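Local coordinates for flagellar hook protein FlgE (Caulobacter crescentus CB15, PDB 5AY6) that probably assembles as the subunit of the flagellar hook, the universal joint of the bacterial flagellum; this fragment is the central part of the protein, at residues 49-54 and 70-75; 74-79 and 98-103. All coordinates share one frame; numbering follows the deposited sequence.

Overall arrangement
Both contacts lie in the five-stranded antiparallel sheet of the third-domain region of FlgE, with centres about 10 Å apart. Contact 1 joins strands 45-53 and 64-73 inside the sheet; contact 2 joins strand 76-86 to the end of strand 92-99, at one edge of the sheet, and the turn after it. They share Asn74 and Gly75, and Ile71 binds Val78 and Ala79 through its backbone. Contact 1 is regular, with four straight backbone bonds, one buried aliphatic face and one partly exposed polar face. Contact 2, nearer the surface, is irregular: a bulge, one backbone bond and a lysine side chain laid over a backbone carbonyl.

Contact 1: residues 49-54 and 70-75; sequences DVVYSS and DIKENG
Val50 and Val51 both set CG1 anti to the backbone N (chi1 -175° and -176°), whereas CG of Asp49, Asp70 and Lys72 and CG1 of Ile71 stand anti to the carbonyl carbon, beside their own N. These side chains alternate between the two faces of an antiparallel beta pairing within the beta hairpin of strands 45-53 and 64-73. Asp49 with Lys72 and Val51 with Asp70 are hydrogen-bonded pairs, each closed by two nearly straight bonds that lie in the carbonyl planes; Asp49 N reaches Lys72 O at 2.8 Å. Between them, the non-hydrogen-bonded pair Val50 and Ile71 lies side by side on the buried face, and Val50 CG1 meets Ile71 CD1 at 4.0 Å. Leu126 packs on Ile71 from a loop. Asp49, Val51, Asp70 and Lys72 share the other, partly exposed face. There Asp49 and Lys72 touch through their first carbons, CB to CB at 4.1 Å, and the extended lysine chain then leads away. Asp49 OD1 turns instead to the backbone N of Ser34 on the neighbouring strand, while OD2 accepts a long bond from a water that in turn accepts from Gly75 N. Asp70 OD1 is bound by Thr80 OG1. Asp70 OD2 accepts a bond from a water at 2.8 Å, and the same water donates to Val51 O and accepts from Ser53 OG.

Contact 2: residues 74-79 and 98-103; sequences NGVIVA and DYKGAS
Lys100 carries most of this contact, laying its side chain across the Ile77 carbonyl at the end of the beta hairpin of strands 76-86 and 92-99, beside a classic beta bulge that strand 76-86 forms against strand 64-73. CG stands anti to the backbone N (chi1 179°), and a bend at chi3 (62°) folds the tip back. CE and NZ thereby both come close to Ile77 O, with a weak hydrogen bond from Lys100 NZ to Ile77 O at 3.1 Å. The chain crosses Ile77 at about a right angle, Lys100 CD lying 4.1 Å from Ile77 CB. NZ also has a weak bond to a water that accepts from Ile77 N, so the ammonium group is tied weakly to the carbonyl of Ile77 directly and to its N-H through the water. Closer to the backbone, Lys100 N donates to Val78 O at 3.1 Å, approaching from above the carbonyl plane. Next to it Ala79 and Tyr99 form a non-hydrogen-bonded pair drawn in to a CA-CA distance of 4.0 Å, their side chains diverging; Ala79 CA also makes a CH-O contact to Asp98 O.

Further out, Val78 and Ala79 both face Ile71 in strand 64-73, which makes the bulge. A type II turn from Tyr99 to Ala102 follows the end of strand 92-99. Just before the turn Asp98 is held at both oxygens: OD2 accepts from Thr106 N and forms a salt bridge with Arg113, while OD1 takes Tyr99 N. Tyr99 holds CG in the crowded position between N and the carbonyl carbon, and its ring folds over the turn, with Ala102 CB 3.4 Å above the ring plane, over its centre.

Contact 1: residues 49-54 and 70-75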
loop_
_atom_site.group_PDB
_atom_site.type_symbol
_atom_site.label_atom_id
_atom_site.label_comp_id
_atom_site.label_asym_id
_atom_site.label_seq_id
_atom_site.Cartn_x
_atom_site.Cartn_y
_atom_site.Cartn_z
ATOM N N ASP A 49 4.123 -13.853 18.150
ATOM C CA ASP A 49 4.242 -12.513 17.596
ATOM C C ASP A 49 3.015 -12.251 16.740
ATOM O O ASP A 49 2.564 -13.131 16.002
ATOM C CB ASP A 49 5.523 -12.355 16.775
ATOM C CG ASP A 49 6.747 -12.113 17.641
ATOM O OD1 ASP A 49 6.592 -11.555 18.747
ATOM O OD2 ASP A 49 7.862 -12.476 17.209
ATOM N N VAL A 50 2.458 -11.054 16.859
ATOM C CA VAL A 50 1.310 -10.682 16.047
ATOM C C VAL A 50 1.695 -9.526 15.139
ATOM O O VAL A 50 2.120 -8.470 15.605
ATOM C CB VAL A 50 0.100 -10.294 16.912
ATOM C CG1 VAL A 50 -1.124 -10.040 16.030
ATOM C CG2 VAL A 50 -0.190 -11.384 17.931
ATOM N N VAL A 51 1.557 -9.734 13.836
ATOM C CA VAL A 51 1.946 -8.719 12.872
ATOM C C VAL A 51 0.754 -8.302 12.022
ATOM O O VAL A 51 0.228 -9.102 11.246
ATOM C CB VAL A 51 3.079 -9.221 11.945
ATOM C CG1 VAL A 51 3.534 -8.110 11.004
ATOM C CG2 VAL A 51 4.253 -9.751 12.763
ATOM N N TYR A 52 0.322 -7.055 12.191
ATOM C CA TYR A 52 -0.672 -6.455 11.313
ATOM C C TYR A 52 0.033 -5.819 10.127
ATOM O O TYR A 52 1.022 -5.113 10.306
ATOM C CB TYR A 52 -1.491 -5.388 12.036
ATOM C CG TYR A 52 -2.330 -5.875 13.193
ATOM C CD1 TYR A 52 -3.576 -6.451 12.981
ATOM C CD2 TYR A 52 -1.894 -5.719 14.501
ATOM C CE1 TYR A 52 -4.358 -6.877 14.042
ATOM C CE2 TYR A 52 -2.668 -6.141 15.569
ATOM C CZ TYR A 52 -3.896 -6.719 15.333
ATOM O OH TYR A 52 -4.664 -7.139 16.393
ATOM N N SER A 53 -0.477 -6.060 8.924
ATOM C CA SER A 53 0.085 -5.438 7.729
ATOM C C SER A 53 -0.963 -4.656 6.948
ATOM O O SER A 53 -2.126 -5.051 6.874
ATOM C CB SER A 53 0.726 -6.488 6.822
ATOM O OG SER A 53 1.892 -7.018 7.423
ATOM N N SER A 54 -0.536 -3.545 6.362
ATOM C CA SER A 54 -1.388 -2.769 5.477
ATOM C C SER A 54 -1.668 -3.542 4.185
ATOM O O SER A 54 -0.783 -4.190 3.631
ATOM C CB SER A 54 -0.738 -1.419 5.169
ATOM O OG SER A 54 -1.304 -0.834 4.011
ATOM N N ASP A 70 -0.522 -11.731 10.433
ATOM C CA ASP A 70 0.299 -12.933 10.567
ATOM C C ASP A 70 0.480 -13.274 12.041
ATOM O O ASP A 70 0.779 -12.396 12.855
ATOM C CB ASP A 70 1.673 -12.753 9.916
ATOM C CG ASP A 70 1.601 -12.648 8.404
ATOM O OD1 ASP A 70 0.919 -13.487 7.776
ATOM O OD2 ASP A 70 2.232 -11.724 7.852
ATOM N N ILE A 71 0.294 -14.544 12.386
ATOM C CA ILE A 71 0.607 -15.019 13.731
ATOM C C ILE A 71 1.863 -15.879 13.667
ATOM O O ILE A 71 1.907 -16.878 12.940
ATOM C CB ILE A 71 -0.539 -15.832 14.350
ATOM C CG1 ILE A 71 -1.877 -15.114 14.153
ATOM C CG2 ILE A 71 -0.266 -16.079 15.829
ATOM C CD1 ILE A 71 -1.948 -13.773 14.830
ATOM N N LYS A 72 2.886 -15.487 14.415
ATOM C CA LYS A 72 4.175 -16.157 14.321
ATOM C C LYS A 72 4.606 -16.774 15.647
ATOM O O LYS A 72 4.349 -16.226 16.721
ATOM C CB LYS A 72 5.244 -15.181 13.827
ATOM C CG LYS A 72 4.965 -14.604 12.445
ATOM C CD LYS A 72 6.154 -13.804 11.934
ATOM C CE LYS A 72 5.893 -13.237 10.549
ATOM N NZ LYS A 72 7.101 -12.555 9.996
ATOM N N GLU A 73 5.258 -17.928 15.553
ATOM C CA GLU A 73 5.835 -18.597 16.709
ATOM C C GLU A 73 7.276 -18.968 16.389
ATOM O O GLU A 73 7.535 -19.714 15.442
ATOM C CB GLU A 73 5.022 -19.836 17.083
ATOM C CG GLU A 73 5.495 -20.534 18.350
ATOM C CD GLU A 73 4.589 -21.686 18.749
ATOM O OE1 GLU A 73 4.025 -22.344 17.845
ATOM O OE2 GLU A 73 4.439 -21.928 19.967
ATOM N N ASN A 74 8.208 -18.428 17.170
ATOM C CA ASN A 74 9.637 -18.580 16.898
ATOM C C ASN A 74 10.000 -18.181 15.467
ATOM O O ASN A 74 10.822 -18.832 14.821
ATOM C CB ASN A 74 10.080 -20.017 17.166
ATOM C CG ASN A 74 9.691 -20.491 18.547
ATOM O OD1 ASN A 74 9.706 -19.718 19.506
ATOM N ND2 ASN A 74 9.334 -21.767 18.657
ATOM N N GLY A 75 9.369 -17.119 14.974
ATOM C CA GLY A 75 9.662 -16.605 13.650
ATOM C C GLY A 75 9.017 -17.386 12.519
ATOM O O GLY A 75 9.307 -17.141 11.350
HETATM O O HOH W 1 7.663 -15.690 16.490
HETATM O O HOH W 2 0.905 -9.365 8.501
#

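Contact 2: residues 74-79 and 98-103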
loop_
_atom_site.group_PDB
_atom_site.type_symbol
_atom_site.label_atom_id
_atom_site.label_comp_id
_atom_site.label_asym_id
_atom_site.label_seq_id
_atom_site.Cartn_x
_atom_site.Cartn_y
_atom_site.Cartn_z
ATOM N N ASN A 74 8.208 -18.428 17.170
ATOM C CA ASN A 74 9.637 -18.580 16.898
ATOM C C ASN A 74 10.000 -18.181 15.467
ATOM O O ASN A 74 10.822 -18.832 14.821
ATOM C CB ASN A 74 10.080 -20.017 17.166
ATOM C CG ASN A 74 9.691 -20.491 18.547
ATOM O OD1 ASN A 74 9.706 -19.718 19.506
ATOM N ND2 ASN A 74 9.334 -21.767 18.657
ATOM N N GLY A 75 9.369 -17.119 14.974
ATOM C CA GLY A 75 9.662 -16.605 13.650
ATOM C C GLY A 75 9.017 -17.386 12.519
ATOM O O GLY A 75 9.307 -17.141 11.350
ATOM N N VAL A 76 8.142 -18.326 12.864
ATOM C CA VAL A 76 7.439 -19.123 11.860
ATOM C C VAL A 76 5.941 -18.816 11.860
ATOM O O VAL A 76 5.295 -18.836 12.904
ATOM C CB VAL A 76 7.654 -20.633 12.089
ATOM C CG1 VAL A 76 6.737 -21.453 11.187
ATOM C CG2 VAL A 76 9.115 -20.999 11.850
ATOM N N ILE A 77 5.395 -18.525 10.685
ATOM C CA ILE A 77 3.972 -18.222 10.569
ATOM C C ILE A 77 3.139 -19.481 10.791
ATOM O O ILE A 77 3.237 -20.440 10.028
ATOM C CB ILE A 77 3.642 -17.608 9.195
ATOM C CG1 ILE A 77 4.408 -16.296 9.009
ATOM C CG2 ILE A 77 2.145 -17.393 9.042
ATOM C CD1 ILE A 77 4.272 -15.695 7.629
ATOM N N VAL A 78 2.332 -19.489 11.848
ATOM C CA VAL A 78 1.461 -20.631 12.113
ATOM C C VAL A 78 0.026 -20.358 11.662
ATOM O O VAL A 78 -0.754 -21.285 11.468
ATOM C CB VAL A 78 1.453 -21.014 13.609
ATOM C CG1 VAL A 78 2.861 -21.337 14.077
ATOM C CG2 VAL A 78 0.855 -19.903 14.447
ATOM N N ALA A 79 -0.315 -19.081 11.496
ATOM C CA ALA A 79 -1.661 -18.692 11.085
ATOM C C ALA A 79 -1.639 -17.325 10.414
ATOM O O ALA A 79 -0.830 -16.465 10.763
ATOM C CB ALA A 79 -2.605 -18.683 12.277
ATOM N N ASP A 98 -6.543 -18.307 9.545
ATOM C CA ASP A 98 -6.594 -19.760 9.615
ATOM C C ASP A 98 -5.149 -20.253 9.617
ATOM O O ASP A 98 -4.237 -19.463 9.371
ATOM C CB ASP A 98 -7.376 -20.329 8.427
ATOM C CG ASP A 98 -7.960 -21.701 8.705
ATOM O OD1 ASP A 98 -7.645 -22.300 9.756
ATOM O OD2 ASP A 98 -8.745 -22.180 7.860
ATOM N N TYR A 99 -4.928 -21.537 9.891
ATOM C CA TYR A 99 -3.558 -22.049 9.931
ATOM C C TYR A 99 -2.918 -21.912 8.549
ATOM O O TYR A 99 -3.615 -21.944 7.535
ATOM C CB TYR A 99 -3.520 -23.502 10.435
ATOM C CG TYR A 99 -4.051 -24.569 9.492
ATOM C CD1 TYR A 99 -3.235 -25.139 8.519
ATOM C CD2 TYR A 99 -5.355 -25.041 9.607
ATOM C CE1 TYR A 99 -3.709 -26.127 7.667
ATOM C CE2 TYR A 99 -5.837 -26.032 8.761
ATOM C CZ TYR A 99 -5.010 -26.570 7.793
ATOM O OH TYR A 99 -5.482 -27.554 6.949
ATOM N N LYS A 100 -1.599 -21.729 8.508
ATOM C CA LYS A 100 -0.912 -21.504 7.233
ATOM C C LYS A 100 -1.030 -22.697 6.288
ATOM O O LYS A 100 -0.627 -23.812 6.624
ATOM C CB LYS A 100 0.569 -21.182 7.455
ATOM C CG LYS A 100 1.336 -20.955 6.150
ATOM C CD LYS A 100 2.769 -20.517 6.401
ATOM C CE LYS A 100 3.549 -21.582 7.148
ATOM N NZ LYS A 100 4.926 -21.123 7.484
ATOM N N GLY A 101 -1.579 -22.444 5.102
ATOM C CA GLY A 101 -1.715 -23.463 4.077
ATOM C C GLY A 101 -3.096 -24.087 4.054
ATOM O O GLY A 101 -3.375 -24.966 3.240
ATOM N N ALA A 102 -3.964 -23.618 4.946
ATOM C CA ALA A 102 -5.294 -24.191 5.106
ATOM C C ALA A 102 -6.130 -24.022 3.846
ATOM O O ALA A 102 -6.040 -23.006 3.151
ATOM C CB ALA A 102 -6.002 -23.564 6.290
ATOM N N SER A 103 -6.949 -25.028 3.560
ATOM C CA SER A 103 -7.855 -24.978 2.413
ATOM C C SER A 103 -8.946 -26.040 2.492
ATOM O O SER A 103 -8.649 -27.227 2.592
ATOM C CB SER A 103 -7.078 -25.136 1.116
ATOM O OG SER A 103 -7.943 -25.318 0.008
HETATM O O HOH W 3 6.848 -18.802 7.982
#